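Local coordinates for protein SusD homolog (Bacteroides thetaiotaomicron, PDB 3SGH) that probably binds glycans at the cell surface as a SusD-like outer-membrane lipoprotein, passing them to a partner transporter, at residues L158-N167 against K178-A188; V215-S226 against M317-R326. One frame throughout, in Å; residues are numbered along the deposited sequence. Where two conformers were deposited one is given.

Interaction 1 (L158-N167 against K178-A188); sequences LKSAATFGVN and KGDCSKWLKFA
Ala-162 and Cys-181 bring the end of helix 140-162 against the start of helix 181-198. The short helical segments run nearly antiparallel, at 153°, with axes 8.4 Å apart at their closest. Beyond them the backbones stay together: Asn-167 N donates to Gly-179 O (2.9 Å). Gly-179 suits this place, since its positive phi is easy for glycine and no side chain stands between it and Asn-167. Such antiparallel helix pairs build the alpha-alpha superhelix of SusD-like proteins, and the small Ala-162 and Cys-181 face each other, CA atoms 4.8 Å apart. Cys-181 SG lies 3.9 Å from Leu-158 CD2 and equally near Asn-167 CB, a compact sulfur filling a buried corner. The other methyl of Leu-158, CD1, reaches Trp-184 CB at 4.1 Å, while the Trp-184 indole leads away to hydrogen-bond Asp-174. Leu-185 has CG anti to its backbone N (chi1 -173°), which carries its two methyls to Lys-159, CD2 meeting the aliphatic CG at 4.0 Å. OD1 of Asp-180 accepts weak capping bonds from Ser-182 N and Lys-183 N of helix 181-198. The same oxygen and Ala-162 O (3.1 Å) both accept from one water, a polar bridge between the two helix ends.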
# COMPACT_ATOMS: atom_id res chain seq x y z
N LEU A 158 1.58 -23.50 -6.93
CA LEU A 158 1.63 -22.70 -8.17
C LEU A 158 2.87 -23.06 -9.02
O LEU A 158 2.77 -23.07 -10.25
CB LEU A 158 1.63 -21.21 -7.86
CG LEU A 158 0.34 -20.64 -7.25
CD1 LEU A 158 0.55 -19.22 -6.70
CD2 LEU A 158 -0.83 -20.74 -8.30
N LYS A 159 4.00 -23.35 -8.38
CA LYS A 159 5.25 -23.66 -9.09
C LYS A 159 5.11 -24.92 -9.91
O LYS A 159 5.55 -24.97 -11.06
CB LYS A 159 6.44 -23.78 -8.13
CG LYS A 159 7.78 -23.93 -8.82
CD LYS A 159 8.98 -24.01 -7.83
CE LYS A 159 10.27 -24.56 -8.52
NZ LYS A 159 11.14 -25.25 -7.46
N SER A 160 4.50 -25.94 -9.32
CA SER A 160 4.22 -27.15 -10.04
C SER A 160 3.21 -26.93 -11.16
O SER A 160 3.41 -27.38 -12.32
CB SER A 160 3.70 -28.20 -9.05
OG SER A 160 3.37 -29.35 -9.77
N ALA A 161 2.11 -26.27 -10.83
CA ALA A 161 1.05 -25.99 -11.79
C ALA A 161 1.60 -25.24 -13.03
O ALA A 161 1.20 -25.53 -14.17
CB ALA A 161 -0.08 -25.18 -11.09
N ALA A 162 2.51 -24.30 -12.82
CA ALA A 162 3.03 -23.45 -13.90
C ALA A 162 3.74 -24.27 -15.03
O ALA A 162 3.75 -23.85 -16.21
CB ALA A 162 3.99 -22.39 -13.32
N THR A 163 4.34 -25.39 -14.64
CA THR A 163 5.09 -26.25 -15.60
C THR A 163 4.17 -26.83 -16.67
O THR A 163 4.64 -27.21 -17.77
CB THR A 163 5.89 -27.40 -14.89
OG1 THR A 163 4.98 -28.35 -14.30
CG2 THR A 163 6.83 -26.85 -13.82
N PHE A 164 2.85 -26.88 -16.39
CA PHE A 164 1.90 -27.53 -17.31
C PHE A 164 1.31 -26.56 -18.32
O PHE A 164 0.61 -27.00 -19.23
CB PHE A 164 0.78 -28.24 -16.54
CG PHE A 164 1.27 -29.36 -15.70
CD1 PHE A 164 1.53 -30.60 -16.26
CD2 PHE A 164 1.51 -29.17 -14.36
CE1 PHE A 164 2.00 -31.65 -15.48
CE2 PHE A 164 1.97 -30.21 -13.58
CZ PHE A 164 2.23 -31.44 -14.14
N GLY A 165 1.60 -25.26 -18.17
CA GLY A 165 1.00 -24.23 -19.00
C GLY A 165 -0.18 -23.59 -18.26
O GLY A 165 -0.48 -23.98 -17.12
N VAL A 166 -0.88 -22.68 -18.94
CA VAL A 166 -2.00 -21.90 -18.36
C VAL A 166 -3.07 -22.83 -17.77
O VAL A 166 -3.47 -23.80 -18.41
CB VAL A 166 -2.67 -21.00 -19.43
CG1 VAL A 166 -4.01 -20.38 -18.85
CG2 VAL A 166 -1.68 -19.91 -19.89
N ASN A 167 -3.53 -22.50 -16.57
CA ASN A 167 -4.44 -23.37 -15.83
C ASN A 167 -5.86 -23.04 -16.26
O ASN A 167 -6.29 -21.87 -16.17
CB ASN A 167 -4.25 -23.18 -14.35
CG ASN A 167 -5.07 -24.13 -13.53
OD1 ASN A 167 -6.24 -23.88 -13.26
ND2 ASN A 167 -4.47 -25.27 -13.17
N LYS A 178 -5.31 -14.34 -16.25
CA LYS A 178 -6.02 -15.28 -17.17
C LYS A 178 -5.57 -16.74 -16.98
O LYS A 178 -5.50 -17.54 -17.94
CB LYS A 178 -5.80 -14.83 -18.61
CG LYS A 178 -6.32 -13.40 -18.90
CD LYS A 178 -6.17 -13.05 -20.42
CE LYS A 178 -7.18 -11.94 -20.91
NZ LYS A 178 -7.01 -10.60 -20.21
N GLY A 179 -5.24 -17.08 -15.74
CA GLY A 179 -4.87 -18.44 -15.36
C GLY A 179 -3.42 -18.81 -15.47
O GLY A 179 -3.07 -19.94 -15.19
N ASP A 180 -2.57 -17.87 -15.86
CA ASP A 180 -1.16 -18.11 -16.00
C ASP A 180 -0.49 -18.21 -14.61
O ASP A 180 -0.18 -17.18 -13.97
CB ASP A 180 -0.52 -17.03 -16.85
CG ASP A 180 0.94 -17.32 -17.17
OD1 ASP A 180 1.64 -18.12 -16.45
OD2 ASP A 180 1.43 -16.74 -18.15
N CYS A 181 -0.25 -19.44 -14.16
CA CYS A 181 0.36 -19.65 -12.84
C CYS A 181 1.81 -19.22 -12.74
O CYS A 181 2.31 -19.03 -11.62
CB CYS A 181 0.24 -21.11 -12.39
SG CYS A 181 -1.54 -21.51 -12.06
N SER A 182 2.51 -19.06 -13.87
CA SER A 182 3.86 -18.49 -13.80
C SER A 182 3.81 -17.02 -13.40
O SER A 182 4.69 -16.56 -12.70
CB SER A 182 4.60 -18.64 -15.13
OG SER A 182 4.84 -20.01 -15.37
N LYS A 183 2.78 -16.30 -13.82
CA LYS A 183 2.61 -14.88 -13.42
C LYS A 183 2.21 -14.82 -11.95
O LYS A 183 2.76 -14.02 -11.17
CB LYS A 183 1.55 -14.17 -14.24
CG LYS A 183 1.86 -13.96 -15.69
CD LYS A 183 2.87 -12.85 -15.93
CE LYS A 183 3.15 -12.59 -17.47
NZ LYS A 183 2.00 -11.97 -18.20
N TRP A 184 1.29 -15.69 -11.55
CA TRP A 184 0.95 -15.75 -10.14
C TRP A 184 2.14 -16.13 -9.25
O TRP A 184 2.25 -15.69 -8.10
CB TRP A 184 -0.22 -16.66 -9.85
CG TRP A 184 -1.54 -16.08 -10.20
CD1 TRP A 184 -2.35 -16.46 -11.22
CD2 TRP A 184 -2.21 -15.01 -9.53
NE1 TRP A 184 -3.50 -15.71 -11.22
CE2 TRP A 184 -3.44 -14.80 -10.20
CE3 TRP A 184 -1.90 -14.22 -8.42
CZ2 TRP A 184 -4.35 -13.83 -9.80
CZ3 TRP A 184 -2.81 -13.24 -8.03
CH2 TRP A 184 -4.01 -13.06 -8.73
N LEU A 185 3.04 -16.95 -9.76
CA LEU A 185 4.19 -17.39 -8.95
C LEU A 185 5.11 -16.21 -8.68
O LEU A 185 5.60 -16.05 -7.58
CB LEU A 185 4.94 -18.53 -9.65
CG LEU A 185 6.06 -19.20 -8.84
CD1 LEU A 185 5.53 -19.93 -7.63
CD2 LEU A 185 6.87 -20.18 -9.78
N LYS A 186 5.37 -15.40 -9.70
CA LYS A 186 6.16 -14.19 -9.55
C LYS A 186 5.47 -13.23 -8.60
O LYS A 186 6.12 -12.63 -7.74
CB LYS A 186 6.45 -13.52 -10.92
CG LYS A 186 7.46 -14.29 -11.75
CD LYS A 186 7.73 -13.63 -13.11
CE LYS A 186 6.53 -13.87 -14.03
NZ LYS A 186 6.80 -13.91 -15.51
N PHE A 187 4.15 -13.10 -8.75
CA PHE A 187 3.33 -12.25 -7.84
C PHE A 187 3.52 -12.72 -6.40
O PHE A 187 3.82 -11.92 -5.47
CB PHE A 187 1.86 -12.29 -8.24
CG PHE A 187 0.96 -11.45 -7.38
CD1 PHE A 187 0.45 -11.97 -6.19
CD2 PHE A 187 0.54 -10.19 -7.80
CE1 PHE A 187 -0.42 -11.21 -5.36
CE2 PHE A 187 -0.31 -9.41 -7.00
CZ PHE A 187 -0.80 -9.93 -5.76
N ALA A 188 3.38 -14.03 -6.20
CA ALA A 188 3.47 -14.60 -4.87
C ALA A 188 4.87 -14.38 -4.23
O ALA A 188 4.97 -14.05 -3.05
CB ALA A 188 3.08 -16.07 -4.87
O HOH W 1 2.40 -21.16 -16.85
O HOH W 2 0.08 -21.77 -15.56

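Interaction 2 (V215-S226 against M317-R326); sequences VLGGVMESVGDS and MYAAEAAFLR
Arg-326, Met-220 and Ala-319 give up the most surface where the chain leaving helix 204-217 lies along helix 319-331 of this SusD-like fold. Arg-326 meets Glu-221 end-on in a salt bridge: NH2 donates to OE1 at 3.0 Å, in the guanidinium plane, and NH1 to OE2 at 2.8 Å, more bent. The two flat groups are twisted 62° apart, so the grip is double but not coplanar. A bend at chi3 (-70°) folds the arginine back so that NE donates to Ala-322 O of its own helix, limiting the group's rotation, and Val-219 CG2 sits over the centre of one guanidinium face. Met-220, a selenomethionine, extends its chain past Ala-319, with SE 3.7 Å from Ala-319 N and CE 3.7 Å from SE of Met-317, also selenomethionine. Ala-319 is small enough for close approach: its CB is 3.1 Å from Ser-222 O. Ala-319 N donates to Ser-226 OG (2.9 Å), which also hydrogen-bonds Glu-354. A water donates to both Met-220 O and Ala-319 O. The buried charge of Arg-326 is thus paired with Glu-221, and the carbonyls of Met-220, Ala-319 and Ala-322 also have hydrogen-bond donors, which probably makes so polar an interior tolerable.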
# COMPACT_ATOMS: atom_id res chain seq x y z
N VAL A 215 13.61 -14.40 -3.76
CA VAL A 215 14.42 -14.03 -4.92
C VAL A 215 14.77 -15.26 -5.76
O VAL A 215 14.67 -15.21 -6.98
CB VAL A 215 15.69 -13.25 -4.48
CG1 VAL A 215 16.61 -13.02 -5.69
CG2 VAL A 215 15.24 -11.96 -3.86
N LEU A 216 15.08 -16.37 -5.11
CA LEU A 216 15.31 -17.65 -5.81
C LEU A 216 14.02 -18.19 -6.47
O LEU A 216 14.07 -18.79 -7.53
CB LEU A 216 15.90 -18.70 -4.88
CG LEU A 216 17.37 -18.50 -4.47
CD1 LEU A 216 17.75 -19.52 -3.39
CD2 LEU A 216 18.30 -18.51 -5.71
N GLY A 217 12.89 -17.98 -5.81
CA GLY A 217 11.62 -18.44 -6.33
C GLY A 217 11.31 -17.72 -7.64
O GLY A 217 10.76 -18.32 -8.56
N GLY A 218 11.62 -16.43 -7.68
CA GLY A 218 11.49 -15.62 -8.88
C GLY A 218 10.47 -14.51 -8.67
O GLY A 218 9.27 -14.79 -8.56
N VAL A 219 10.93 -13.27 -8.64
CA VAL A 219 10.02 -12.13 -8.46
C VAL A 219 9.69 -11.53 -9.82
O VAL A 219 10.21 -11.96 -10.87
CB VAL A 219 10.63 -11.09 -7.49
CG1 VAL A 219 10.79 -11.66 -6.06
CG2 VAL A 219 12.01 -10.59 -8.01
N MSE A 220 8.84 -10.51 -9.83
CA MSE A 220 8.51 -9.81 -11.09
C MSE A 220 9.77 -9.17 -11.67
O MSE A 220 10.62 -8.65 -10.93
CB MSE A 220 7.46 -8.74 -10.87
CG MSE A 220 6.12 -9.24 -10.42
SE MSE A 220 4.94 -7.74 -10.18
CE MSE A 220 3.43 -8.83 -9.63
N GLU A 221 9.90 -9.23 -12.99
CA GLU A 221 11.09 -8.72 -13.68
C GLU A 221 10.81 -7.74 -14.82
O GLU A 221 11.68 -6.94 -15.13
CB GLU A 221 11.92 -9.86 -14.25
CG GLU A 221 12.48 -10.76 -13.18
CD GLU A 221 13.66 -10.15 -12.43
OE1 GLU A 221 13.95 -8.94 -12.58
OE2 GLU A 221 14.33 -10.92 -11.67
N SER A 222 9.60 -7.76 -15.36
CA SER A 222 9.24 -6.89 -16.48
C SER A 222 7.83 -6.37 -16.34
O SER A 222 7.01 -6.93 -15.58
CB SER A 222 9.36 -7.65 -17.79
OG SER A 222 8.42 -8.71 -17.85
N VAL A 223 7.52 -5.31 -17.07
CA VAL A 223 6.19 -4.66 -16.97
C VAL A 223 5.03 -5.61 -17.28
O VAL A 223 3.94 -5.44 -16.71
CB VAL A 223 6.08 -3.35 -17.80
CG1 VAL A 223 7.04 -2.31 -17.24
CG2 VAL A 223 6.32 -3.59 -19.28
N GLY A 224 5.25 -6.62 -18.11
CA GLY A 224 4.22 -7.62 -18.42
C GLY A 224 3.86 -8.50 -17.23
O GLY A 224 2.89 -9.24 -17.26
N ASP A 225 4.67 -8.44 -16.18
CA ASP A 225 4.42 -9.18 -14.98
C ASP A 225 3.48 -8.48 -13.97
O ASP A 225 2.95 -9.12 -13.04
CB ASP A 225 5.75 -9.46 -14.26
CG ASP A 225 6.71 -10.34 -15.07
OD1 ASP A 225 6.26 -11.08 -15.95
OD2 ASP A 225 7.95 -10.31 -14.80
N SER A 226 3.31 -7.17 -14.13
CA SER A 226 2.54 -6.38 -13.20
C SER A 226 1.10 -6.85 -13.14
O SER A 226 0.55 -7.30 -14.15
CB SER A 226 2.57 -4.91 -13.62
OG SER A 226 3.94 -4.40 -13.51
N MSE A 317 0.00 -4.60 -8.12
CA MSE A 317 1.40 -4.64 -7.79
C MSE A 317 2.22 -4.52 -9.04
O MSE A 317 1.95 -5.23 -10.03
CB MSE A 317 1.70 -5.96 -7.09
CG MSE A 317 3.16 -6.12 -6.69
SE MSE A 317 3.48 -7.97 -5.99
CE MSE A 317 2.62 -7.66 -4.39
N TYR A 318 3.22 -3.65 -9.02
CA TYR A 318 4.02 -3.36 -10.19
C TYR A 318 5.36 -4.04 -10.17
O TYR A 318 5.97 -4.22 -9.12
CB TYR A 318 4.29 -1.86 -10.27
CG TYR A 318 3.10 -0.94 -10.44
CD1 TYR A 318 2.31 -0.98 -11.56
CD2 TYR A 318 2.77 -0.05 -9.46
CE1 TYR A 318 1.26 -0.11 -11.73
CE2 TYR A 318 1.72 0.85 -9.65
CZ TYR A 318 0.98 0.83 -10.79
OH TYR A 318 -0.06 1.75 -10.92
N ALA A 319 5.86 -4.38 -11.37
CA ALA A 319 7.16 -5.02 -11.49
C ALA A 319 8.27 -4.15 -10.83
O ALA A 319 9.22 -4.69 -10.25
CB ALA A 319 7.50 -5.33 -12.96
N ALA A 320 8.12 -2.82 -10.92
CA ALA A 320 9.08 -1.89 -10.31
C ALA A 320 9.29 -2.17 -8.81
O ALA A 320 10.40 -2.03 -8.30
CB ALA A 320 8.66 -0.40 -10.55
N GLU A 321 8.23 -2.57 -8.10
CA GLU A 321 8.32 -2.80 -6.66
C GLU A 321 9.32 -3.91 -6.36
O GLU A 321 10.08 -3.81 -5.38
CB GLU A 321 6.96 -3.14 -6.05
CG GLU A 321 7.01 -3.16 -4.53
CD GLU A 321 5.69 -3.50 -3.84
OE1 GLU A 321 4.65 -3.55 -4.52
OE2 GLU A 321 5.71 -3.65 -2.59
N ALA A 322 9.33 -4.97 -7.19
CA ALA A 322 10.29 -6.07 -6.98
C ALA A 322 11.74 -5.63 -7.10
O ALA A 322 12.64 -6.14 -6.38
CB ALA A 322 10.02 -7.26 -7.93
N ALA A 323 11.99 -4.68 -8.00
CA ALA A 323 13.35 -4.16 -8.18
C ALA A 323 13.72 -3.33 -6.95
O ALA A 323 14.81 -3.48 -6.39
CB ALA A 323 13.43 -3.35 -9.43
N PHE A 324 12.81 -2.46 -6.49
CA PHE A 324 13.13 -1.60 -5.34
C PHE A 324 13.23 -2.38 -4.04
O PHE A 324 14.01 -1.99 -3.18
CB PHE A 324 12.14 -0.43 -5.18
CG PHE A 324 12.27 0.63 -6.23
CD1 PHE A 324 13.39 1.47 -6.29
CD2 PHE A 324 11.26 0.81 -7.15
CE1 PHE A 324 13.49 2.42 -7.28
CE2 PHE A 324 11.33 1.78 -8.14
CZ PHE A 324 12.44 2.59 -8.22
N LEU A 325 12.47 -3.46 -3.90
CA LEU A 325 12.59 -4.33 -2.72
C LEU A 325 13.99 -4.97 -2.68
O LEU A 325 14.66 -5.00 -1.63
CB LEU A 325 11.50 -5.41 -2.77
CG LEU A 325 10.07 -4.88 -2.44
CD1 LEU A 325 9.06 -5.91 -2.83
CD2 LEU A 325 9.93 -4.47 -0.97
N ARG A 326 14.45 -5.45 -3.85
CA ARG A 326 15.78 -6.03 -3.98
C ARG A 326 16.87 -4.99 -3.77
O ARG A 326 17.92 -5.29 -3.20
CB ARG A 326 15.94 -6.76 -5.35
CG ARG A 326 15.15 -8.08 -5.37
CD ARG A 326 15.26 -8.79 -6.69
NE ARG A 326 14.55 -8.08 -7.74
CZ ARG A 326 14.54 -8.43 -9.02
NH1 ARG A 326 15.22 -9.50 -9.44
NH2 ARG A 326 13.85 -7.72 -9.89
O HOH W 3 11.55 -6.14 -11.00

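Interactions 1 and 2 follow one another along the chain and have centres about 15 Å apart, yet they touch. Helix 181-198 takes part in both neighbourhoods: one face meets helix 140-162 in interaction 1, while Lys-186 reaches out to form a salt bridge with Asp-225 of interaction 2 (NZ to OD1, 2.9 Å), and Phe-187 packs on Met-220. Interaction 1 lies farther from the chain's centre and is partly buried; its cohesion is mostly apolar, with waters and a single direct hydrogen bond where the helices give way to loops. Interaction 2 is buried and joins segments distant in sequence, mainly a loop against a helix, with paired charges among its alanine, valine and (seleno)methionine contacts.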